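Local coordinates for dehydroquinate synthase (Thermus thermophilus, PDB 1UJN), which probably catalyses the conversion of 3-deoxy-D-arabino-heptulosonate 7-phosphate to 3-dehydroquinate in chorismate biosynthesis, using NAD and a divalent zinc or cobalt ion, at residues R157-K160 / T161-L164; S75-E79 / K80-R84; R323-P326 / E327-R331; R276-W280 / L281-P285; R205-A208 / V209-V213. One frame throughout, in Å; residues are numbered along the deposited sequence.

Contact 1 of 5, residues R157-K160 / T161-L164; sequences RALK and TLPL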
loop_
_atom_site.group_PDB
_atom_site.type_symbol
_atom_site.label_atom_id
_atom_site.label_comp_id
_atom_site.label_asym_id
_atom_site.label_seq_id
_atom_site.Cartn_x
_atom_site.Cartn_y
_atom_site.Cartn_z
ATOM N N ARG A 157 11.768 26.957 12.870
ATOM C CA ARG A 157 13.112 27.451 12.639
ATOM C C ARG A 157 13.653 26.926 11.317
ATOM O O ARG A 157 14.576 27.475 10.730
ATOM C CB ARG A 157 13.999 26.976 13.791
ATOM C CG ARG A 157 15.435 27.486 13.667
ATOM C CD ARG A 157 16.238 27.259 14.952
ATOM N NE ARG A 157 15.986 25.919 15.489
ATOM C CZ ARG A 157 16.756 24.915 15.029
ATOM N NH1 ARG A 157 17.698 25.156 14.134
ATOM N NH2 ARG A 157 16.565 23.673 15.485
ATOM N N ALA A 158 13.038 25.863 10.803
ATOM C CA ALA A 158 13.452 25.293 9.527
ATOM C C ALA A 158 12.946 26.073 8.311
ATOM O O ALA A 158 13.512 25.966 7.227
ATOM C CB ALA A 158 12.994 23.835 9.439
ATOM N N LEU A 159 11.884 26.856 8.489
ATOM C CA LEU A 159 11.312 27.635 7.388
ATOM C C LEU A 159 12.110 28.880 7.012
ATOM O O LEU A 159 11.873 29.485 5.966
ATOM C CB LEU A 159 9.889 28.074 7.736
ATOM C CG LEU A 159 8.825 27.007 7.968
ATOM C CD1 LEU A 159 7.532 27.673 8.414
ATOM C CD2 LEU A 159 8.617 26.212 6.694
ATOM N N LYS A 160 13.050 29.267 7.864
ATOM C CA LYS A 160 13.842 30.463 7.617
ATOM C C LYS A 160 14.783 30.385 6.416
ATOM O O LYS A 160 15.103 31.405 5.809
ATOM C CB LYS A 160 14.605 30.823 8.892
ATOM C CG LYS A 160 13.658 31.135 10.053
ATOM C CD LYS A 160 14.382 31.470 11.343
ATOM C CE LYS A 160 13.431 31.357 12.528
ATOM N NZ LYS A 160 14.147 31.207 13.829
ATOM N N THR A 161 15.215 29.181 6.057
ATOM C CA THR A 161 16.109 29.019 4.914
ATOM C C THR A 161 15.327 28.761 3.631
ATOM O O THR A 161 15.901 28.592 2.557
ATOM C CB THR A 161 17.075 27.845 5.128
ATOM O OG1 THR A 161 17.849 27.647 3.938
ATOM C CG2 THR A 161 16.301 26.569 5.451
ATOM N N LEU A 162 14.007 28.744 3.755
ATOM C CA LEU A 162 13.127 28.483 2.625
ATOM C C LEU A 162 13.034 29.667 1.663
ATOM O O LEU A 162 12.837 30.803 2.089
ATOM C CB LEU A 162 11.732 28.134 3.157
ATOM C CG LEU A 162 10.691 27.559 2.196
ATOM C CD1 LEU A 162 11.185 26.226 1.635
ATOM C CD2 LEU A 162 9.375 27.373 2.935
ATOM N N PRO A 163 13.192 29.417 0.350
ATOM C CA PRO A 163 13.104 30.502 -0.633
ATOM C C PRO A 163 11.754 31.195 -0.451
ATOM O O PRO A 163 10.745 30.531 -0.235
ATOM C CB PRO A 163 13.204 29.765 -1.962
ATOM C CG PRO A 163 14.134 28.633 -1.627
ATOM C CD PRO A 163 13.592 28.155 -0.299
ATOM N N LEU A 164 11.733 32.521 -0.530
ATOM C CA LEU A 164 10.489 33.256 -0.338
ATOM C C LEU A 164 9.330 32.797 -1.233
ATOM O O LEU A 164 8.201 32.653 -0.760
ATOM C CB LEU A 164 10.727 34.757 -0.526
ATOM C CG LEU A 164 9.535 35.680 -0.262
ATOM C CD1 LEU A 164 9.073 35.551 1.184
ATOM C CD2 LEU A 164 9.942 37.118 -0.566
HETATM O O HOH W 1 13.884 33.095 3.236
#
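Leu162 folds back beside Leu159, and its side chain can be traced outward from the backbone. CB sits against Leu159 O at 3.1 Å, the closest approach of the side chain to residues 157-160. With CG anti to the backbone N (chi1 -168°), the isobutyl group is directed along the same course as that of Leu159. One branch, CD2, then meets Leu159 CD2 at 4.0 Å, so the two leucines lie alongside each other, methyl to methyl. The side chain also touches Thr119, a predicted NAD-binding residue, while Leu159 rests on Leu199 and Leu203 of helix 199-216.

The same carbonyl that presses on Leu162 CB also accepts its amide: Leu162 N to Leu159 O is 3.2 Å with an N-H...O angle of 152°, the donor standing well above the carbonyl plane. Thr161 adds a second contact. Its methyl CG2 lies between the backbone N and the carbonyl carbon, where it packs 3.4 Å from Ala158 O. A water donates to Leu162 O at 2.8 Å and, weakly, to Lys160 O, tying the end of the turn to its middle.

Lys160 and Thr161 both have helical-region backbone angles, which with the bond from Leu162 N to Leu159 O defines a type I beta turn. It joins strand 151-155 of the nucleotide-binding alpha/beta domain to helix 164-181, for which Pro163 is the N-cap residue and which carries Glu173, a predicted zinc ligand; it is thus part of the connection between the two domains of dehydroquinate synthases.

Contact 2 of 5, residues S75-E79 / K80-R84; sequences SWLAE and KGLPR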
loop_
_atom_site.group_PDB
_atom_site.type_symbol
_atom_site.label_atom_id
_atom_site.label_comp_id
_atom_site.label_asym_id
_atom_site.label_seq_id
_atom_site.Cartn_x
_atom_site.Cartn_y
_atom_site.Cartn_z
ATOM N N SER A 75 15.603 -0.678 -0.761
ATOM C CA SER A 75 16.776 -1.541 -0.650
ATOM C C SER A 75 17.715 -1.042 0.440
ATOM O O SER A 75 18.398 -1.831 1.097
ATOM C CB SER A 75 17.508 -1.615 -1.989
ATOM O OG SER A 75 16.790 -2.436 -2.896
ATOM N N TRP A 76 17.735 0.272 0.639
ATOM C CA TRP A 76 18.584 0.872 1.660
ATOM C C TRP A 76 18.106 0.390 3.031
ATOM O O TRP A 76 18.912 -0.004 3.875
ATOM C CB TRP A 76 18.517 2.403 1.562
ATOM C CG TRP A 76 19.306 3.120 2.609
ATOM C CD1 TRP A 76 20.664 3.138 2.750
ATOM C CD2 TRP A 76 18.781 3.900 3.686
ATOM N NE1 TRP A 76 21.018 3.879 3.852
ATOM C CE2 TRP A 76 19.882 4.359 4.446
ATOM C CE3 TRP A 76 17.487 4.258 4.085
ATOM C CZ2 TRP A 76 19.725 5.157 5.583
ATOM C CZ3 TRP A 76 17.332 5.057 5.220
ATOM C CH2 TRP A 76 18.448 5.495 5.952
ATOM N N LEU A 77 16.790 0.402 3.243
ATOM C CA LEU A 77 16.220 -0.056 4.508
ATOM C C LEU A 77 16.479 -1.553 4.697
ATOM O O LEU A 77 16.887 -1.992 5.775
ATOM C CB LEU A 77 14.711 0.213 4.537
ATOM C CG LEU A 77 14.275 1.681 4.497
ATOM C CD1 LEU A 77 12.756 1.784 4.432
ATOM C CD2 LEU A 77 14.788 2.383 5.732
ATOM N N ALA A 78 16.243 -2.326 3.642
ATOM C CA ALA A 78 16.446 -3.770 3.672
ATOM C C ALA A 78 17.894 -4.099 4.024
ATOM O O ALA A 78 18.161 -4.952 4.864
ATOM C CB ALA A 78 16.092 -4.374 2.317
ATOM N N GLU A 79 18.820 -3.415 3.365
ATOM C CA GLU A 79 20.245 -3.620 3.598
ATOM C C GLU A 79 20.624 -3.501 5.071
ATOM O O GLU A 79 21.461 -4.256 5.565
ATOM C CB GLU A 79 21.047 -2.611 2.774
ATOM C CG GLU A 79 22.513 -2.530 3.147
ATOM C CD GLU A 79 23.263 -1.522 2.307
ATOM O OE1 GLU A 79 22.657 -0.975 1.359
ATOM O OE2 GLU A 79 24.458 -1.278 2.592
ATOM N N LYS A 80 20.014 -2.547 5.771
ATOM C CA LYS A 80 20.308 -2.337 7.184
ATOM C C LYS A 80 19.578 -3.349 8.070
ATOM O O LYS A 80 19.817 -3.454 9.266
ATOM C CB LYS A 80 19.878 -0.917 7.554
ATOM C CG LYS A 80 21.036 0.080 7.468
ATOM C CD LYS A 80 20.810 1.141 6.388
ATOM C CE LYS A 80 21.885 1.105 5.297
ATOM N NZ LYS A 80 22.997 1.977 5.673
ATOM N N GLY A 81 18.670 -4.111 7.469
ATOM C CA GLY A 81 17.931 -5.108 8.216
ATOM C C GLY A 81 16.869 -4.539 9.139
ATOM O O GLY A 81 16.527 -5.157 10.142
ATOM N N LEU A 82 16.339 -3.366 8.808
ATOM C CA LEU A 82 15.307 -2.760 9.649
ATOM C C LEU A 82 14.061 -3.635 9.700
ATOM O O LEU A 82 13.517 -4.017 8.666
ATOM C CB LEU A 82 14.943 -1.362 9.144
ATOM C CG LEU A 82 15.951 -0.265 9.504
ATOM C CD1 LEU A 82 15.519 1.051 8.890
ATOM C CD2 LEU A 82 16.044 -0.136 11.019
ATOM N N PRO A 83 13.598 -3.970 10.918
ATOM C CA PRO A 83 12.417 -4.805 11.141
ATOM C C PRO A 83 11.085 -4.064 11.056
ATOM O O PRO A 83 11.041 -2.844 10.901
ATOM C CB PRO A 83 12.675 -5.393 12.524
ATOM C CG PRO A 83 13.356 -4.268 13.223
ATOM C CD PRO A 83 14.315 -3.732 12.187
ATOM N N ARG A 84 10.001 -4.824 11.175
ATOM C CA ARG A 84 8.631 -4.304 11.065
ATOM C C ARG A 84 8.273 -3.291 12.171
ATOM O O ARG A 84 7.347 -2.500 12.050
ATOM C CB ARG A 84 7.665 -5.488 11.111
ATOM C CG ARG A 84 6.360 -5.201 10.371
ATOM C CD ARG A 84 5.441 -6.428 10.325
ATOM N NE ARG A 84 4.036 -6.022 10.436
ATOM C CZ ARG A 84 3.105 -6.896 10.011
ATOM N NH1 ARG A 84 3.467 -8.069 9.522
ATOM N NH2 ARG A 84 1.811 -6.574 10.094
#
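Lys80 doubles back over Trp76, one turn earlier, in a CH-pi contact: its CD lies 4.0 Å from the centroid of the five-membered ring and 21° off the ring normal. Bends at chi2, chi3 and chi4 curl the aliphatic chain over this face, bringing CE to 3.2 Å from Trp76 NE1. The ammonium end is not bonded to the indole, since NZ and NE1 are both donors; Glu79 OE2, of opposite charge, stays 4.7 Å from Lys80 NZ, too far for a salt bridge.

Backbone bonds close the helix 67-80. Gly81 N donates to Ala78 O at 2.8 Å, and Leu82 N reaches back to Leu77 O in a long, weak but nearly straight bond (3.4 Å, 166°). With Gly81 at phi 74°, these two form a Schellman motif, whose positive phi favours glycine.

Apolar packing follows from that reversal. Leu82 CD1 meets Leu77 CD2 at 3.5 Å, the side chains slanting across each other, and both also lie on Ala32 of strand 31-36 in the parallel part of the main sheet. Near the other end of the segment, Ser75 OG hydrogen-bonds Glu138 OE1 of the second subunit, so this helix end borders the dimer interface.

Contact 3 of 5, residues R323-P326 / E327-R331; sequences RPLP and EGLLR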
loop_
_atom_site.group_PDB
_atom_site.type_symbol
_atom_site.label_atom_id
_atom_site.label_comp_id
_atom_site.label_asym_id
_atom_site.label_seq_id
_atom_site.Cartn_x
_atom_site.Cartn_y
_atom_site.Cartn_z
ATOM N N ARG A 323 -20.606 21.804 -8.783
ATOM C CA ARG A 323 -21.561 21.529 -9.850
ATOM C C ARG A 323 -20.969 21.787 -11.230
ATOM O O ARG A 323 -19.903 22.391 -11.356
ATOM C CB ARG A 323 -22.786 22.429 -9.676
ATOM C CG ARG A 323 -22.412 23.890 -9.440
ATOM C CD ARG A 323 -23.539 24.852 -9.784
ATOM N NE ARG A 323 -23.786 24.908 -11.223
ATOM C CZ ARG A 323 -24.565 25.809 -11.817
ATOM N NH1 ARG A 323 -25.182 26.737 -11.098
ATOM N NH2 ARG A 323 -24.725 25.784 -13.133
ATOM N N PRO A 324 -21.657 21.316 -12.286
ATOM C CA PRO A 324 -21.207 21.508 -13.668
ATOM C C PRO A 324 -21.653 22.897 -14.118
ATOM O O PRO A 324 -22.589 23.465 -13.551
ATOM C CB PRO A 324 -21.930 20.396 -14.419
ATOM C CG PRO A 324 -23.239 20.321 -13.688
ATOM C CD PRO A 324 -22.797 20.381 -12.234
ATOM N N LEU A 325 -20.998 23.445 -15.134
ATOM C CA LEU A 325 -21.356 24.773 -15.612
ATOM C C LEU A 325 -21.480 24.833 -17.128
ATOM O O LEU A 325 -20.763 24.135 -17.846
ATOM C CB LEU A 325 -20.306 25.789 -15.144
ATOM C CG LEU A 325 -20.118 25.932 -13.630
ATOM C CD1 LEU A 325 -18.846 26.713 -13.337
ATOM C CD2 LEU A 325 -21.331 26.621 -13.025
ATOM N N PRO A 326 -22.406 25.661 -17.638
ATOM C CA PRO A 326 -22.573 25.775 -19.089
ATOM C C PRO A 326 -21.250 26.257 -19.680
ATOM O O PRO A 326 -20.630 27.178 -19.142
ATOM C CB PRO A 326 -23.676 26.824 -19.229
ATOM C CG PRO A 326 -24.481 26.645 -17.978
ATOM C CD PRO A 326 -23.406 26.479 -16.927
ATOM N N GLU A 327 -20.808 25.637 -20.769
ATOM C CA GLU A 327 -19.551 26.031 -21.395
ATOM C C GLU A 327 -19.514 27.535 -21.638
ATOM O O GLU A 327 -18.457 28.163 -21.550
ATOM C CB GLU A 327 -19.356 25.291 -22.719
ATOM C CG GLU A 327 -18.097 25.703 -23.475
ATOM C CD GLU A 327 -17.906 24.930 -24.769
ATOM O OE1 GLU A 327 -16.945 25.235 -25.511
ATOM O OE2 GLU A 327 -18.714 24.018 -25.043
ATOM N N GLY A 328 -20.675 28.110 -21.941
ATOM C CA GLY A 328 -20.752 29.537 -22.189
ATOM C C GLY A 328 -20.319 30.361 -20.992
ATOM O O GLY A 328 -19.748 31.442 -21.148
ATOM N N LEU A 329 -20.595 29.852 -19.795
ATOM C CA LEU A 329 -20.229 30.533 -18.558
ATOM C C LEU A 329 -18.723 30.409 -18.336
ATOM O O LEU A 329 -18.056 31.374 -17.960
ATOM C CB LEU A 329 -20.991 29.918 -17.382
ATOM C CG LEU A 329 -20.968 30.629 -16.025
ATOM C CD1 LEU A 329 -22.076 30.068 -15.150
ATOM C CD2 LEU A 329 -19.615 30.456 -15.354
ATOM N N LEU A 330 -18.193 29.213 -18.571
ATOM C CA LEU A 330 -16.766 28.966 -18.407
ATOM C C LEU A 330 -15.979 29.805 -19.410
ATOM O O LEU A 330 -14.940 30.379 -19.085
ATOM C CB LEU A 330 -16.460 27.484 -18.631
ATOM C CG LEU A 330 -17.213 26.482 -17.749
ATOM C CD1 LEU A 330 -16.940 25.074 -18.254
ATOM C CD2 LEU A 330 -16.786 26.633 -16.293
ATOM N N ARG A 331 -16.489 29.871 -20.634
ATOM C CA ARG A 331 -15.849 30.630 -21.687
ATOM C C ARG A 331 -15.797 32.101 -21.307
ATOM O O ARG A 331 -14.784 32.772 -21.453
ATOM C CB ARG A 331 -16.663 30.451 -22.969
ATOM C CG ARG A 331 -15.878 30.855 -24.216
ATOM C CD ARG A 331 -16.674 30.607 -25.503
ATOM N NE ARG A 331 -16.562 29.205 -25.916
ATOM C CZ ARG A 331 -15.539 28.882 -26.729
ATOM N NH1 ARG A 331 -14.684 29.810 -27.122
ATOM N NH2 ARG A 331 -15.387 27.615 -27.126
#
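Leu325 and Leu330 make the tight side of this contact, crossing at about a right angle. Leu330 CD2 packs 3.6 Å from Leu325 CD1, and the same methyl lies 3.8 Å from Leu325 CB, so one methyl of Leu330 touches both the root and one tip of Leu325. The other branch of Leu325 does different work: CD2 meets Leu329 CD1 at 4.1 Å and covers one face of the Arg323 guanidinium, offset toward its rim. Leu261 and Trp311 each touch both Leu325 and Leu330, so an alanine in place of Leu330 would probably open a gap among these groups and leave Leu325 CD1 without its neighbour.

Between the two sides stands the start of helix 327-342, the last helix of the chain, which follows the hairpin of strands 311-314 and 319-323. Pro326 is its N-cap residue, and its carbonyl O takes two amides: Leu329 N at 2.8 Å, from above the carbonyl plane, and Leu330 N at 3.2 Å, in that plane.

The outward side is looser and polar. An extended Glu327 chain sends OE1 to Arg331 NH2 in a salt bridge of 3.3 Å, meeting it on the anti side of the carboxylate, while Arg331 NH1 has a second partner in Glu292.

Contact 4 of 5, residues R276-W280 / L281-P285; sequences RLLLW and LSPPP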
loop_
_atom_site.group_PDB
_atom_site.type_symbol
_atom_site.label_atom_id
_atom_site.label_comp_id
_atom_site.label_asym_id
_atom_site.label_seq_id
_atom_site.Cartn_x
_atom_site.Cartn_y
_atom_site.Cartn_z
ATOM N N ARG A 276 -5.474 40.776 -4.216
ATOM C CA ARG A 276 -4.447 41.085 -3.225
ATOM C C ARG A 276 -3.452 39.935 -3.147
ATOM O O ARG A 276 -2.239 40.144 -3.172
ATOM C CB ARG A 276 -5.064 41.295 -1.837
ATOM C CG ARG A 276 -5.392 42.736 -1.494
ATOM C CD ARG A 276 -5.576 42.918 0.012
ATOM N NE ARG A 276 -6.764 42.245 0.536
ATOM C CZ ARG A 276 -8.016 42.593 0.244
ATOM N NH1 ARG A 276 -8.256 43.611 -0.575
ATOM N NH2 ARG A 276 -9.030 41.925 0.776
ATOM N N LEU A 277 -3.984 38.720 -3.040
ATOM C CA LEU A 277 -3.171 37.514 -2.957
ATOM C C LEU A 277 -2.186 37.421 -4.115
ATOM O O LEU A 277 -1.001 37.143 -3.914
ATOM C CB LEU A 277 -4.069 36.271 -2.965
ATOM C CG LEU A 277 -3.342 34.924 -3.059
ATOM C CD1 LEU A 277 -2.585 34.667 -1.766
ATOM C CD2 LEU A 277 -4.335 33.804 -3.316
ATOM N N LEU A 278 -2.687 37.649 -5.327
ATOM C CA LEU A 278 -1.868 37.577 -6.536
ATOM C C LEU A 278 -0.779 38.640 -6.633
ATOM O O LEU A 278 0.298 38.374 -7.164
ATOM C CB LEU A 278 -2.765 37.643 -7.775
ATOM C CG LEU A 278 -3.643 36.404 -7.992
ATOM C CD1 LEU A 278 -4.675 36.676 -9.080
ATOM C CD2 LEU A 278 -2.767 35.219 -8.366
ATOM N N LEU A 279 -1.057 39.843 -6.139
ATOM C CA LEU A 279 -0.062 40.914 -6.180
ATOM C C LEU A 279 1.053 40.612 -5.187
ATOM O O LEU A 279 2.231 40.802 -5.477
ATOM C CB LEU A 279 -0.706 42.259 -5.843
ATOM C CG LEU A 279 -1.672 42.814 -6.890
ATOM C CD1 LEU A 279 -2.150 44.193 -6.458
ATOM C CD2 LEU A 279 -0.974 42.895 -8.239
ATOM N N TRP A 280 0.665 40.136 -4.012
ATOM C CA TRP A 280 1.612 39.780 -2.966
ATOM C C TRP A 280 2.424 38.559 -3.398
ATOM O O TRP A 280 3.625 38.471 -3.146
ATOM C CB TRP A 280 0.841 39.463 -1.684
ATOM C CG TRP A 280 1.657 38.850 -0.601
ATOM C CD1 TRP A 280 2.505 39.491 0.255
ATOM C CD2 TRP A 280 1.689 37.466 -0.237
ATOM N NE1 TRP A 280 3.060 38.592 1.133
ATOM C CE2 TRP A 280 2.577 37.341 0.853
ATOM C CE3 TRP A 280 1.053 36.316 -0.729
ATOM C CZ2 TRP A 280 2.845 36.112 1.465
ATOM C CZ3 TRP A 280 1.317 35.095 -0.123
ATOM C CH2 TRP A 280 2.207 35.003 0.966
ATOM N N LEU A 281 1.757 37.627 -4.073
ATOM C CA LEU A 281 2.394 36.394 -4.521
ATOM C C LEU A 281 3.393 36.569 -5.662
ATOM O O LEU A 281 4.447 35.929 -5.671
ATOM C CB LEU A 281 1.320 35.384 -4.935
ATOM C CG LEU A 281 1.761 33.948 -5.208
ATOM C CD1 LEU A 281 2.322 33.335 -3.934
ATOM C CD2 LEU A 281 0.570 33.136 -5.705
ATOM N N SER A 282 3.059 37.435 -6.616
ATOM C CA SER A 282 3.907 37.678 -7.781
ATOM C C SER A 282 4.178 36.371 -8.519
ATOM O O SER A 282 5.332 35.968 -8.692
ATOM C CB SER A 282 5.234 38.321 -7.367
ATOM O OG SER A 282 5.042 39.663 -6.957
ATOM N N PRO A 283 3.109 35.692 -8.968
ATOM C CA PRO A 283 3.243 34.425 -9.692
ATOM C C PRO A 283 3.934 34.619 -11.039
ATOM O O PRO A 283 3.880 35.700 -11.625
ATOM C CB PRO A 283 1.794 33.970 -9.848
ATOM C CG PRO A 283 1.064 35.268 -10.005
ATOM C CD PRO A 283 1.696 36.116 -8.916
ATOM N N PRO A 284 4.599 33.575 -11.549
ATOM C CA PRO A 284 5.270 33.725 -12.844
ATOM C C PRO A 284 4.253 33.887 -13.973
ATOM O O PRO A 284 3.214 33.218 -13.986
ATOM C CB PRO A 284 6.081 32.436 -12.963
ATOM C CG PRO A 284 5.249 31.441 -12.210
ATOM C CD PRO A 284 4.818 32.228 -10.990
ATOM N N PRO A 285 4.531 34.797 -14.922
ATOM C CA PRO A 285 3.638 35.044 -16.058
ATOM C C PRO A 285 3.331 33.762 -16.823
ATOM O O PRO A 285 4.183 32.886 -16.951
ATOM C CB PRO A 285 4.421 36.052 -16.892
ATOM C CG PRO A 285 5.124 36.856 -15.835
ATOM C CD PRO A 285 5.640 35.768 -14.911
HETATM O O HOH W 2 3.117 41.563 -8.000
#
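The C-terminal end of helix 271-281 is where Leu278 meets Ser282 and Pro283 and the chain stops winding. Leu281 N still makes a regular helical bond to Leu277 O at 2.8 Å, and Leu281 CB presses on that same oxygen. Ser282 N continues the pattern to Leu278 O at 3.0 Å, with the donor 36° out of the carbonyl plane.

Ser282 then takes positive phi (56°), a left-handed helical conformation that turns the chain off the helix. Pro283, which has no N-H to offer, brings CD to 3.2 Å from Leu278 O; the Pro283 ring and the Leu278 side chain cross at about a right angle, with Pro283 CG 4.2 Å from Leu278 CD2. This helix stop belongs to the helical C-terminal domain: Leu281 packs on Val172 of helix 164-181 and on Met249 and Ala252 of helix 247-264, helices that carry the predicted zinc ligands Glu173 and His247.

Trp280 has CG anti to its amide nitrogen (chi1 170°), which stands the indole on the flank of the helix with Leu277 O at its edge, in the ring plane. Its CE3 lies 4.3 Å from Leu281 CB. Lys168 makes a cation-pi contact with this ring and also hydrogen-bonds Trp280 O. With an alanine here, Lys168 would probably lose its aromatic partner, and a gap would be likely to open beside Leu171 and Val189.

At the exposed face a water donates to Leu279 O at 2.8 Å and lies 2.9 Å from Ser282 OG, hydrogen-bonded to both and bridging the last turn to the residue that ends it.

Contact 5 of 5, residues R205-A208 / V209-V213; sequences RAVA and VKVRV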
loop_
_atom_site.group_PDB
_atom_site.type_symbol
_atom_site.label_atom_id
_atom_site.label_comp_id
_atom_site.label_asym_id
_atom_site.label_seq_id
_atom_site.Cartn_x
_atom_site.Cartn_y
_atom_site.Cartn_z
ATOM N N ARG A 205 -3.694 27.613 12.503
ATOM C CA ARG A 205 -5.071 27.846 12.101
ATOM C C ARG A 205 -5.332 27.199 10.739
ATOM O O ARG A 205 -6.389 26.606 10.514
ATOM C CB ARG A 205 -5.364 29.351 12.038
ATOM C CG ARG A 205 -6.783 29.677 11.607
ATOM C CD ARG A 205 -7.052 31.176 11.653
ATOM N NE ARG A 205 -7.237 31.653 13.019
ATOM C CZ ARG A 205 -8.325 31.431 13.755
ATOM N NH1 ARG A 205 -9.344 30.738 13.263
ATOM N NH2 ARG A 205 -8.391 31.898 14.993
ATOM N N ALA A 206 -4.362 27.306 9.839
ATOM C CA ALA A 206 -4.496 26.737 8.500
ATOM C C ALA A 206 -4.652 25.216 8.556
ATOM O O ALA A 206 -5.505 24.644 7.876
ATOM C CB ALA A 206 -3.283 27.106 7.656
ATOM N N VAL A 207 -3.827 24.563 9.362
ATOM C CA VAL A 207 -3.897 23.109 9.483
ATOM C C VAL A 207 -5.217 22.679 10.111
ATOM O O VAL A 207 -5.832 21.703 9.684
ATOM C CB VAL A 207 -2.744 22.555 10.349
ATOM C CG1 VAL A 207 -2.854 21.036 10.438
ATOM C CG2 VAL A 207 -1.399 22.951 9.748
ATOM N N ALA A 208 -5.655 23.424 11.119
ATOM C CA ALA A 208 -6.899 23.109 11.813
ATOM C C ALA A 208 -8.091 23.054 10.861
ATOM O O ALA A 208 -9.009 22.258 11.057
ATOM C CB ALA A 208 -7.145 24.128 12.919
ATOM N N VAL A 209 -8.082 23.889 9.824
ATOM C CA VAL A 209 -9.185 23.885 8.870
ATOM C C VAL A 209 -9.231 22.594 8.053
ATOM O O VAL A 209 -10.306 22.030 7.840
ATOM C CB VAL A 209 -9.115 25.090 7.903
ATOM C CG1 VAL A 209 -10.224 24.988 6.860
ATOM C CG2 VAL A 209 -9.250 26.381 8.683
ATOM N N LYS A 210 -8.073 22.119 7.595
ATOM C CA LYS A 210 -8.063 20.891 6.817
ATOM C C LYS A 210 -8.435 19.716 7.706
ATOM O O LYS A 210 -9.049 18.756 7.249
ATOM C CB LYS A 210 -6.697 20.641 6.159
ATOM C CG LYS A 210 -6.733 19.442 5.215
ATOM C CD LYS A 210 -5.480 19.288 4.363
ATOM C CE LYS A 210 -5.649 18.112 3.405
ATOM N NZ LYS A 210 -4.439 17.827 2.570
ATOM N N VAL A 211 -8.068 19.782 8.981
ATOM C CA VAL A 211 -8.417 18.701 9.894
ATOM C C VAL A 211 -9.940 18.571 9.994
ATOM O O VAL A 211 -10.484 17.475 9.861
ATOM C CB VAL A 211 -7.843 18.934 11.311
ATOM C CG1 VAL A 211 -8.437 17.920 12.284
ATOM C CG2 VAL A 211 -6.318 18.792 11.288
ATOM N N ARG A 212 -10.623 19.688 10.218
ATOM C CA ARG A 212 -12.081 19.681 10.351
ATOM C C ARG A 212 -12.805 19.164 9.115
ATOM O O ARG A 212 -13.635 18.254 9.202
ATOM C CB ARG A 212 -12.600 21.084 10.668
ATOM C CG ARG A 212 -12.242 21.592 12.051
ATOM C CD ARG A 212 -13.243 22.647 12.507
ATOM N NE ARG A 212 -13.296 23.789 11.598
ATOM C CZ ARG A 212 -12.336 24.701 11.483
ATOM N NH1 ARG A 212 -11.238 24.613 12.222
ATOM N NH2 ARG A 212 -12.474 25.704 10.625
ATOM N N VAL A 213 -12.502 19.760 7.967
ATOM C CA VAL A 213 -13.129 19.362 6.713
ATOM C C VAL A 213 -12.930 17.875 6.425
ATOM O O VAL A 213 -13.848 17.186 5.978
ATOM C CB VAL A 213 -12.552 20.166 5.540
ATOM C CG1 VAL A 213 -13.197 19.720 4.243
ATOM C CG2 VAL A 213 -12.776 21.651 5.773
HETATM O O HOH W 3 -8.923 26.974 11.746
#
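Arg205 O is gripped from two sources: Val209 N donates to it at 3.3 Å, and a water donates at 2.8 Å. The water also accepts, weakly, from Arg212 NH1, lying at the edge of the guanidinium in its plane, so it links a carbonyl to a side chain two turns on. Val209 also packs a methyl on this oxygen, CG2 lying 3.4 Å from Arg205 O: with CG1 anti to the backbone N (chi1 176°), CG2 is left beside that nitrogen and faces the oxygen.

The following bonds are more regular. Val211 N meets Val207 O at 3.0 Å, almost in line with the carbonyl bond at a C=O...N angle of 162°, and Arg212 N meets Ala208 O at 3.1 Å. Over this last carbonyl the Arg212 chain bends at chi3, which returns NH1 toward the start of the turn and to 4.2 Å from Ala208 CB. The small Ala208 is thus partly covered by the aliphatic and guanidinium parts of the arginine. Among the buried residues, Val207 CG1 and Val211 CG2 touch at 4.2 Å; Val207 and Ala208 pack on Leu4 and Val211 on Val6, both of strand 2-6.

Arg205 and Lys210 find their strongest polar partners outside the two segments: Arg205 NH1 in a salt bridge with Asp183, while Lys210 NZ forms a salt bridge with Asp125 and a hydrogen bond to Val128 O. The i to i+4 bonds from Val209, Val211 and Arg212 are those of an alpha-helix, 199-216, while Ala206 O is bonded by His177 ND1; the helix packs on helix 164-181 and strand 2-6 near the probable NAD and metal sites.

Contact 5 lies nearest the middle of the chain, its centre about 13 Å away, whereas contacts 2 and 3 are peripheral and lie about 52 Å apart, centre to centre. Contact 1 leads into helix 164-181, against which contacts 4 and 5 both pack; all three are therefore tied to the same element. Four of the five concern ends of helices: contacts 2 and 4 terminate one with positive phi, at a glycine and a serine respectively, while contacts 1 and 3 lead up to a proline N-cap. Contact 5 alone is uninterrupted helix. Water bridges occur in contacts 1, 4 and 5, whereas contact 3 bears an internal salt bridge and contact 2 a CH-pi contact.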